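Local coordinates for protein D-galactonate dehydratase family member RspA (Pantoea ananatis, PDB 3T6C) that dehydrates D-gluconate to 2-dehydro-3-deoxy-D-gluconate with low activity in vitro, using one magnesium ion per subunit, probably without a significant role in D-gluconate degradation in vivo, at residues 32-37 / 43-48; 165-168 / 173-176; 224-229 / 257-262; 360-365 / 398-403. One frame throughout, in Å; residues are numbered along the deposited sequence.

Contact 1 (32-37 / 43-48); sequences VKTILT and DLVVVK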
# COMPACT_ATOMS: atom_id res chain seq x y z
N VAL A 32 -14.31 -38.79 -30.23
CA VAL A 32 -14.82 -37.66 -29.46
C VAL A 32 -15.86 -37.03 -30.33
O VAL A 32 -15.58 -36.68 -31.49
CB VAL A 32 -13.73 -36.61 -29.14
CG1 VAL A 32 -14.34 -35.34 -28.44
CG2 VAL A 32 -12.62 -37.27 -28.32
N LYS A 33 -17.06 -36.85 -29.79
CA LYS A 33 -18.06 -36.12 -30.58
C LYS A 33 -18.87 -35.09 -29.82
O LYS A 33 -18.97 -35.12 -28.61
CB LYS A 33 -18.98 -37.06 -31.28
CG LYS A 33 -19.95 -37.70 -30.38
CD LYS A 33 -20.94 -38.43 -31.26
CE LYS A 33 -21.67 -39.45 -30.50
NZ LYS A 33 -22.19 -40.54 -31.40
N THR A 34 -19.46 -34.16 -30.56
CA THR A 34 -20.28 -33.11 -29.96
C THR A 34 -21.73 -33.35 -30.36
O THR A 34 -22.02 -33.60 -31.54
CB THR A 34 -19.90 -31.74 -30.50
OG1 THR A 34 -18.50 -31.48 -30.32
CG2 THR A 34 -20.71 -30.67 -29.80
N ILE A 35 -22.64 -33.25 -29.39
CA ILE A 35 -24.05 -33.40 -29.60
C ILE A 35 -24.71 -32.05 -29.25
O ILE A 35 -24.48 -31.50 -28.13
CB ILE A 35 -24.62 -34.50 -28.70
CG1 ILE A 35 -24.06 -35.87 -29.13
CG2 ILE A 35 -26.14 -34.55 -28.81
CD1 ILE A 35 -24.07 -36.92 -28.01
N LEU A 36 -25.48 -31.53 -30.20
CA LEU A 36 -26.20 -30.27 -30.00
C LEU A 36 -27.67 -30.63 -29.85
O LEU A 36 -28.30 -31.21 -30.77
CB LEU A 36 -26.01 -29.32 -31.18
CG LEU A 36 -24.60 -28.83 -31.52
CD1 LEU A 36 -24.61 -27.79 -32.64
CD2 LEU A 36 -23.93 -28.32 -30.33
N THR A 37 -28.24 -30.30 -28.70
CA THR A 37 -29.64 -30.67 -28.42
C THR A 37 -30.34 -29.63 -27.53
O THR A 37 -29.68 -28.95 -26.77
CB THR A 37 -29.71 -32.12 -27.78
OG1 THR A 37 -31.07 -32.53 -27.64
CG2 THR A 37 -29.05 -32.20 -26.39
N ASP A 43 -30.60 -24.14 -26.19
CA ASP A 43 -29.58 -24.91 -26.92
C ASP A 43 -28.43 -25.33 -26.00
O ASP A 43 -27.83 -24.49 -25.35
CB ASP A 43 -29.00 -24.10 -28.08
CG ASP A 43 -30.02 -23.79 -29.17
OD1 ASP A 43 -31.10 -24.43 -29.21
OD2 ASP A 43 -29.69 -22.94 -30.02
N LEU A 44 -28.14 -26.63 -26.00
CA LEU A 44 -27.04 -27.23 -25.20
C LEU A 44 -25.95 -27.82 -26.06
O LEU A 44 -26.25 -28.28 -27.15
CB LEU A 44 -27.57 -28.40 -24.36
CG LEU A 44 -28.83 -28.06 -23.55
CD1 LEU A 44 -29.30 -29.31 -22.81
CD2 LEU A 44 -28.57 -26.96 -22.57
N VAL A 45 -24.70 -27.82 -25.56
CA VAL A 45 -23.59 -28.53 -26.23
C VAL A 45 -23.04 -29.61 -25.31
O VAL A 45 -22.57 -29.30 -24.20
CB VAL A 45 -22.46 -27.57 -26.59
CG1 VAL A 45 -21.42 -28.28 -27.45
CG2 VAL A 45 -23.02 -26.34 -27.34
N VAL A 46 -23.02 -30.86 -25.78
CA VAL A 46 -22.59 -31.98 -24.95
C VAL A 46 -21.46 -32.68 -25.71
O VAL A 46 -21.48 -32.73 -26.94
CB VAL A 46 -23.79 -32.95 -24.74
CG1 VAL A 46 -23.34 -34.35 -24.32
CG2 VAL A 46 -24.80 -32.35 -23.76
N VAL A 47 -20.45 -33.14 -24.98
CA VAL A 47 -19.39 -33.94 -25.56
C VAL A 47 -19.49 -35.39 -25.08
O VAL A 47 -19.78 -35.65 -23.90
CB VAL A 47 -18.04 -33.36 -25.10
CG1 VAL A 47 -16.89 -34.34 -25.36
CG2 VAL A 47 -17.79 -32.02 -25.86
N LYS A 48 -19.29 -36.33 -26.00
CA LYS A 48 -19.17 -37.76 -25.63
C LYS A 48 -17.79 -38.28 -26.04
O LYS A 48 -17.42 -38.19 -27.22
CB LYS A 48 -20.27 -38.61 -26.31
CG LYS A 48 -20.21 -40.09 -25.90
CD LYS A 48 -21.58 -40.69 -26.31
CE LYS A 48 -21.76 -42.10 -25.89
NZ LYS A 48 -23.15 -42.56 -26.36
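The flat groups that meet are peptide units, paired by backbone hydrogen bonds between K33 and K48, I35 and V46, and T37 and L44. K48 N reaches K33 O at 2.9 Å, and V46 N reaches I35 O at 2.8 Å. T37 N to L44 O, near the turn, is the longest of the six at 3.2 Å. All three pairs are doubly bonded, and the T34–V47 and L36–V45 pairs between them are non-hydrogen-bonded, giving a regular antiparallel β-hairpin. It opens the three-stranded sheet of the N-terminal domain that caps the barrel in this superfamily; strand 57-61 adds on beyond 44-51. The two surfaces of the hairpin differ in character. On the one with V45 and V47, L36 CD2 comes alongside V45 CG2 at 3.7 Å, and V32 CG1 meets V47 CG1 across the strands at 4.1 Å; helices 68-83 and 108-129 pack against this surface. On the other, I35 and V46 sit at CB–CB 4.3 Å, with K33 and K48 beside them on one side and T37 and L44 on the other. K33 puts CG between its backbone N and carbonyl carbon (chi1 74°), which brings it beside K48, CG to CB 4.2 Å, and both extended chains run the same way. E412 takes a salt bridge from each lysine, one per carboxylate oxygen, while the end of K48 also makes a cation-pi contact with Y57. At the turn end, D43 is held by the backbone N-H groups of E421 and G422, and the L44 side chain lies about 6 Å from that of D352, a substrate-binding residue.

Contact 2 (165-168 / 173-176); sequences AKME and YIRC
I174, the strand residue that meets K166 and M167, has its backbone tied by hydrogen bonds to E242 and L244 of the next strand, 242-246; between helix and strand themselves no polar bond forms, and everything rests on the side-chain carbons. The tip of I174 does nearly all the touching. With CG1 anti to its carbonyl carbon (chi1 -61°) and the chain then extended, CD1 reaches straight out to the helix, where it comes to M167 CG at 3.5 Å, tighter than usual for two carbons. The two side chains cross there at about a right angle. I174 CD1 also rests on K166 CB at 3.9 Å. Behind it, I174 CG1 lies 4.2 Å from K166 CB. K166 gives just the root of its chain: a bend at chi2 (-54°) turns the rest aside; the side chain also touches T151. This is the helix-to-strand packing of a β-α-β unit, strand 145-151, helix 156-168 and strand 173-176, in the modified TIM barrel of the mandelate racemase family. Alternation along the strand sorts the side chains. I174 and C176 go outward to the helices, C176 meeting F230 and L233 of helix 219-237, whereas R175 goes inward to the ligand pocket. There R175 touches the bound D-gluconate, and its NH1 hydrogen-bonds the hydroxyl of Y181, a proton donor/acceptor by similarity.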
# COMPACT_ATOMS: atom_id res chain seq x y z
N ALA A 165 -45.15 -18.73 -2.72
CA ALA A 165 -45.38 -20.06 -3.27
C ALA A 165 -44.10 -20.92 -3.19
O ALA A 165 -44.18 -22.07 -2.78
CB ALA A 165 -45.86 -19.98 -4.73
N LYS A 166 -42.94 -20.35 -3.56
CA LYS A 166 -41.66 -21.08 -3.46
C LYS A 166 -41.39 -21.53 -2.01
O LYS A 166 -40.91 -22.65 -1.76
CB LYS A 166 -40.49 -20.23 -3.96
CG LYS A 166 -40.60 -19.80 -5.43
CD LYS A 166 -40.80 -20.90 -6.42
CE LYS A 166 -40.77 -20.23 -7.80
NZ LYS A 166 -40.96 -21.22 -8.89
N MET A 167 -41.71 -20.66 -1.06
CA MET A 167 -41.55 -21.02 0.37
C MET A 167 -42.48 -22.18 0.72
O MET A 167 -42.07 -23.09 1.45
CB MET A 167 -41.86 -19.81 1.26
CG MET A 167 -40.76 -18.73 1.13
SD MET A 167 -41.29 -17.20 1.93
CE MET A 167 -41.23 -17.65 3.65
N GLU A 168 -43.71 -22.14 0.23
CA GLU A 168 -44.66 -23.22 0.51
C GLU A 168 -44.17 -24.55 -0.07
O GLU A 168 -44.40 -25.62 0.52
CB GLU A 168 -46.07 -22.87 -0.02
CG GLU A 168 -46.73 -21.78 0.82
CD GLU A 168 -46.80 -22.16 2.30
OE1 GLU A 168 -47.31 -23.26 2.59
OE2 GLU A 168 -46.30 -21.38 3.14
N TYR A 173 -34.26 -20.43 0.00
CA TYR A 173 -33.41 -19.42 -0.60
C TYR A 173 -34.06 -19.04 -1.90
O TYR A 173 -34.32 -19.93 -2.74
CB TYR A 173 -32.02 -20.00 -0.89
CG TYR A 173 -31.29 -20.52 0.33
CD1 TYR A 173 -31.59 -21.78 0.85
CD2 TYR A 173 -30.26 -19.77 0.92
CE1 TYR A 173 -30.91 -22.25 1.92
CE2 TYR A 173 -29.56 -20.28 2.01
CZ TYR A 173 -29.91 -21.50 2.50
OH TYR A 173 -29.23 -22.02 3.58
N ILE A 174 -34.38 -17.75 -2.05
CA ILE A 174 -35.19 -17.29 -3.18
C ILE A 174 -34.60 -16.03 -3.79
O ILE A 174 -34.41 -15.02 -3.05
CB ILE A 174 -36.63 -17.04 -2.72
CG1 ILE A 174 -37.20 -18.37 -2.18
CG2 ILE A 174 -37.48 -16.58 -3.92
CD1 ILE A 174 -38.46 -18.17 -1.41
N ARG A 175 -34.31 -16.06 -5.10
CA ARG A 175 -33.88 -14.84 -5.79
C ARG A 175 -35.12 -14.07 -6.22
O ARG A 175 -36.02 -14.66 -6.83
CB ARG A 175 -33.07 -15.19 -7.02
CG ARG A 175 -32.45 -13.94 -7.66
CD ARG A 175 -31.73 -14.29 -8.95
NE ARG A 175 -32.68 -14.36 -10.06
CZ ARG A 175 -32.26 -14.37 -11.32
NH1 ARG A 175 -30.97 -14.35 -11.57
NH2 ARG A 175 -33.13 -14.33 -12.34
N CYS A 176 -35.16 -12.78 -5.96
CA CYS A 176 -36.34 -11.92 -6.27
C CYS A 176 -35.94 -10.81 -7.21
O CYS A 176 -35.07 -10.00 -6.87
CB CYS A 176 -36.93 -11.30 -4.99
SG CYS A 176 -37.51 -12.61 -3.85

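Contact 3 (224-229 / 257-262); sequences KSIPRL and IHMAKA
Apolar contacts carry this meeting of two helices, in two separate spots. In the first, M259 extends its chain out of helix 253-262, CG anti to the backbone N (chi1 172°), and then bends at chi3, so that its methyl end lies against the branch point of I226. M259 CE is 3.8 Å from I226 CB and 3.9 Å from I226 CG1, with CG2 of the same isoleucine at 4.1 Å; one methyl thus touches three carbons of the branched side chain. In the second spot, the P227 ring meets the small side chain of A262, CG to CB 3.7 Å. This is where the backbones come nearest, with the two CA atoms 6.2 Å apart.

Within each helix the bonding is of the backbone. P227 has no N-H to give to the turn before it, and helix 219-237 is kinked there, although L229 N still bonds S225 O at 3.0 Å. In the partner helix, A262 is held by a bond from its N to H258 O of 2.8 Å.

The polar groups bond to other parts of the assembly, and none joins the two helices. K224 makes a salt bridge with E242 of a neighbouring subunit, and K261 hydrogen-bonds Q289 of its own chain as well as S291 of that neighbour. On the barrel side, M259 also touches L271 of strand 270-272. Two successive outer helices, 219-237 and 253-262, with strand 242-246 between them in the chain, pack side by side as in the β/α barrel of the enolase superfamily.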
# COMPACT_ATOMS: atom_id res chain seq x y z
N LYS A 224 -33.46 2.39 -8.15
CA LYS A 224 -34.32 2.94 -7.08
C LYS A 224 -35.43 1.96 -6.70
O LYS A 224 -35.88 1.94 -5.54
CB LYS A 224 -34.88 4.31 -7.49
CG LYS A 224 -33.80 5.38 -7.68
CD LYS A 224 -34.41 6.68 -8.22
CE LYS A 224 -33.40 7.81 -8.32
NZ LYS A 224 -32.69 7.82 -9.62
N SER A 225 -35.87 1.11 -7.62
CA SER A 225 -36.98 0.23 -7.34
C SER A 225 -36.58 -0.85 -6.35
O SER A 225 -37.45 -1.42 -5.65
CB SER A 225 -37.51 -0.41 -8.64
OG SER A 225 -36.73 -1.53 -9.09
N ILE A 226 -35.29 -1.16 -6.31
CA ILE A 226 -34.87 -2.39 -5.63
C ILE A 226 -34.98 -2.37 -4.08
O ILE A 226 -35.52 -3.30 -3.48
CB ILE A 226 -33.50 -2.88 -6.17
CG1 ILE A 226 -33.61 -3.38 -7.62
CG2 ILE A 226 -32.97 -4.11 -5.35
CD1 ILE A 226 -34.80 -4.37 -7.92
N PRO A 227 -34.45 -1.33 -3.41
CA PRO A 227 -34.63 -1.33 -1.95
C PRO A 227 -36.12 -1.31 -1.57
O PRO A 227 -36.47 -1.93 -0.56
CB PRO A 227 -33.91 -0.03 -1.51
CG PRO A 227 -32.81 0.12 -2.58
CD PRO A 227 -33.53 -0.27 -3.87
N ARG A 228 -37.00 -0.64 -2.32
CA ARG A 228 -38.43 -0.67 -2.04
C ARG A 228 -38.99 -2.09 -2.16
O ARG A 228 -39.81 -2.53 -1.30
CB ARG A 228 -39.19 0.28 -3.00
CG ARG A 228 -38.72 1.75 -2.91
CD ARG A 228 -39.54 2.77 -3.77
NE ARG A 228 -40.18 2.15 -4.94
CZ ARG A 228 -39.95 2.48 -6.21
NH1 ARG A 228 -39.10 3.46 -6.53
NH2 ARG A 228 -40.58 1.82 -7.18
N LEU A 229 -38.57 -2.82 -3.20
CA LEU A 229 -39.00 -4.21 -3.36
C LEU A 229 -38.65 -5.03 -2.13
O LEU A 229 -39.48 -5.77 -1.59
CB LEU A 229 -38.38 -4.84 -4.63
CG LEU A 229 -38.64 -6.34 -4.80
CD1 LEU A 229 -40.14 -6.71 -5.05
CD2 LEU A 229 -37.76 -6.80 -5.94
N ILE A 257 -22.76 0.52 -5.58
CA ILE A 257 -22.29 0.69 -4.20
C ILE A 257 -23.45 1.24 -3.38
O ILE A 257 -23.76 0.69 -2.30
CB ILE A 257 -21.07 1.61 -4.13
CG1 ILE A 257 -19.92 0.93 -4.84
CG2 ILE A 257 -20.73 1.94 -2.66
CD1 ILE A 257 -18.59 1.75 -4.95
N HIS A 258 -24.14 2.28 -3.88
CA HIS A 258 -25.28 2.80 -3.13
C HIS A 258 -26.36 1.70 -2.93
O HIS A 258 -26.89 1.52 -1.82
CB HIS A 258 -25.89 3.99 -3.87
CG HIS A 258 -27.14 4.49 -3.24
ND1 HIS A 258 -27.16 5.51 -2.32
CD2 HIS A 258 -28.42 4.05 -3.35
CE1 HIS A 258 -28.40 5.71 -1.92
NE2 HIS A 258 -29.19 4.83 -2.51
N MET A 259 -26.64 0.90 -3.97
CA MET A 259 -27.64 -0.15 -3.87
C MET A 259 -27.19 -1.17 -2.81
O MET A 259 -28.03 -1.59 -1.97
CB MET A 259 -27.84 -0.86 -5.23
CG MET A 259 -28.76 -2.14 -5.08
SD MET A 259 -28.93 -3.07 -6.65
CE MET A 259 -30.05 -1.89 -7.26
N ALA A 260 -25.93 -1.62 -2.84
CA ALA A 260 -25.47 -2.58 -1.81
C ALA A 260 -25.72 -2.00 -0.39
O ALA A 260 -26.23 -2.70 0.53
CB ALA A 260 -23.97 -2.89 -2.03
N LYS A 261 -25.39 -0.74 -0.19
CA LYS A 261 -25.61 -0.13 1.13
C LYS A 261 -27.08 -0.03 1.49
O LYS A 261 -27.49 -0.26 2.65
CB LYS A 261 -24.96 1.27 1.14
CG LYS A 261 -23.44 1.16 1.04
CD LYS A 261 -22.77 2.50 0.72
CE LYS A 261 -22.83 3.46 1.88
NZ LYS A 261 -22.20 4.81 1.54
N ALA A 262 -27.90 0.38 0.51
CA ALA A 262 -29.35 0.54 0.72
C ALA A 262 -30.05 -0.75 1.01
O ALA A 262 -31.12 -0.74 1.63
CB ALA A 262 -29.99 1.21 -0.51

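Contact 4 (360-365 / 398-403); sequences ANMHLD and AYVNDK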
# COMPACT_ATOMS: atom_id res chain seq x y z
N ALA A 360 -22.20 -32.01 -12.63
CA ALA A 360 -20.86 -31.59 -12.26
C ALA A 360 -20.88 -30.54 -11.16
O ALA A 360 -20.16 -30.67 -10.17
CB ALA A 360 -20.19 -31.00 -13.48
N ASN A 361 -21.76 -29.53 -11.30
CA ASN A 361 -21.89 -28.52 -10.23
C ASN A 361 -22.16 -29.21 -8.91
O ASN A 361 -21.57 -28.87 -7.87
CB ASN A 361 -23.06 -27.57 -10.45
CG ASN A 361 -22.86 -26.60 -11.57
OD1 ASN A 361 -21.74 -26.32 -12.01
ND2 ASN A 361 -23.98 -25.99 -12.00
N MET A 362 -23.08 -30.17 -8.93
CA MET A 362 -23.54 -30.77 -7.68
C MET A 362 -22.50 -31.73 -7.07
O MET A 362 -22.46 -31.87 -5.84
CB MET A 362 -24.89 -31.47 -7.89
CG MET A 362 -25.98 -30.41 -8.01
SD MET A 362 -27.58 -31.14 -8.18
CE MET A 362 -28.59 -29.65 -8.34
N HIS A 363 -21.69 -32.39 -7.91
CA HIS A 363 -20.61 -33.23 -7.40
C HIS A 363 -19.54 -32.38 -6.71
O HIS A 363 -19.04 -32.76 -5.66
CB HIS A 363 -20.03 -34.10 -8.49
CG HIS A 363 -20.87 -35.29 -8.81
ND1 HIS A 363 -20.36 -36.58 -8.87
CD2 HIS A 363 -22.19 -35.40 -9.07
CE1 HIS A 363 -21.32 -37.43 -9.18
NE2 HIS A 363 -22.45 -36.74 -9.33
N LEU A 364 -19.21 -31.23 -7.30
CA LEU A 364 -18.37 -30.24 -6.60
C LEU A 364 -19.05 -29.78 -5.33
O LEU A 364 -18.41 -29.74 -4.26
CB LEU A 364 -18.09 -29.04 -7.51
CG LEU A 364 -17.05 -29.33 -8.62
CD1 LEU A 364 -17.37 -28.41 -9.82
CD2 LEU A 364 -15.65 -29.07 -8.09
N ASP A 365 -20.32 -29.40 -5.41
CA ASP A 365 -21.03 -28.95 -4.22
C ASP A 365 -20.99 -29.95 -3.08
O ASP A 365 -20.79 -29.55 -1.94
CB ASP A 365 -22.52 -28.73 -4.54
CG ASP A 365 -22.78 -27.56 -5.47
OD1 ASP A 365 -21.97 -26.63 -5.62
OD2 ASP A 365 -23.92 -27.58 -6.06
N ALA A 398 -31.43 -30.75 -3.49
CA ALA A 398 -31.21 -31.72 -4.55
C ALA A 398 -30.47 -32.94 -4.03
O ALA A 398 -29.55 -32.85 -3.18
CB ALA A 398 -30.43 -31.11 -5.70
N TYR A 399 -30.89 -34.08 -4.54
CA TYR A 399 -30.30 -35.37 -4.17
C TYR A 399 -29.72 -36.03 -5.42
O TYR A 399 -30.47 -36.50 -6.30
CB TYR A 399 -31.40 -36.22 -3.53
CG TYR A 399 -31.88 -35.58 -2.24
CD1 TYR A 399 -31.16 -35.69 -1.07
CD2 TYR A 399 -33.02 -34.78 -2.22
CE1 TYR A 399 -31.58 -35.07 0.10
CE2 TYR A 399 -33.46 -34.16 -1.06
CZ TYR A 399 -32.71 -34.30 0.08
OH TYR A 399 -33.17 -33.72 1.24
N VAL A 400 -28.40 -36.09 -5.51
CA VAL A 400 -27.77 -36.72 -6.69
C VAL A 400 -27.75 -38.22 -6.48
O VAL A 400 -27.66 -38.70 -5.34
CB VAL A 400 -26.33 -36.18 -7.00
CG1 VAL A 400 -26.37 -34.65 -7.14
CG2 VAL A 400 -25.37 -36.58 -5.96
N ASN A 401 -27.81 -38.97 -7.58
CA ASN A 401 -27.69 -40.40 -7.41
C ASN A 401 -26.26 -40.80 -7.09
O ASN A 401 -25.30 -40.00 -7.16
CB ASN A 401 -28.20 -41.16 -8.65
CG ASN A 401 -27.35 -40.93 -9.88
OD1 ASN A 401 -26.16 -41.23 -9.90
ND2 ASN A 401 -27.98 -40.41 -10.92
N ASP A 402 -26.11 -42.09 -6.77
CA ASP A 402 -24.83 -42.68 -6.39
C ASP A 402 -24.08 -43.47 -7.48
O ASP A 402 -23.24 -44.30 -7.14
CB ASP A 402 -24.85 -43.40 -5.02
CG ASP A 402 -25.66 -44.65 -5.05
OD1 ASP A 402 -26.18 -44.99 -6.13
OD2 ASP A 402 -25.77 -45.29 -3.99
N LYS A 403 -24.53 -43.34 -8.74
CA LYS A 403 -23.96 -44.13 -9.84
C LYS A 403 -22.55 -43.61 -10.14
O LYS A 403 -22.22 -42.44 -9.87
CB LYS A 403 -24.84 -44.00 -11.07
CG LYS A 403 -26.27 -44.57 -10.90
CD LYS A 403 -27.09 -44.57 -12.27
CE LYS A 403 -27.15 -43.17 -12.99
NZ LYS A 403 -27.56 -43.11 -14.47
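M362 does the close packing here, against A398 and V400. Its chain is fully extended beyond CG (chi3 -178°), and so it spans both partners: near its root CB touches V400 CG1 at 3.6 Å, while at the far end CE presses on A398 CB at 3.5 Å. The sulfur sits between, with SD 3.8 Å from A398 CB and 3.9 Å from V400 CG1. M362 and A398 are buried, and no hydrogen bond crosses between the segments.

The contact slackens one residue along the helix. H363 approaches V400 obliquely, NE2 to CG2 at 4.5 Å, and its ring is positioned from outside instead: ND1 takes a hydrogen bond from the backbone N of Y134, and the two rings meet at an inclination. Beyond V400 the second segment turns away from helix 355-367. D402 and K403 are exposed, and the loop is shaped by an Asx turn, in which N401 OD1 accepts from K403 N at 2.9 Å with an N-H...O angle of 155°. The other end of that amide, ND2, bonds the carbonyl of G407. Y399, facing away from the helix, makes a cation-pi contact with R209 of a neighbouring subunit, and its OH hydrogen-bonds that residue's backbone N.

On the outside of the barrel, helix 328-340 packs on A360 and L364 of helix 355-367, while helix 133-136 touches H363 and, from the second segment, V400. Strand 397-399 runs antiparallel to both 392-394 and 145-151, with A398 resting on L147 and D365 of the helix touching I145.

Overall arrangement
From the N terminus the four contacts follow in series; none nests in or crosses another. Contact 1 closes a five-residue turn in the capping domain. Contact 2 closes the four-residue link between a helix and the next barrel strand, and contact 3 bridges a 27-residue excursion through strand 242-246. Contact 4 closes 32 residues and brings a late helix to the strand that pairs back onto 145-151, so contacts 2 and 4 reach the same sheet. Contacts 2 and 3 touch directly, C176 O to L229 CD2 at 4.3 Å. Contact 1 lies across the chain's centre from both, its centre about 21 Å from that of contact 4.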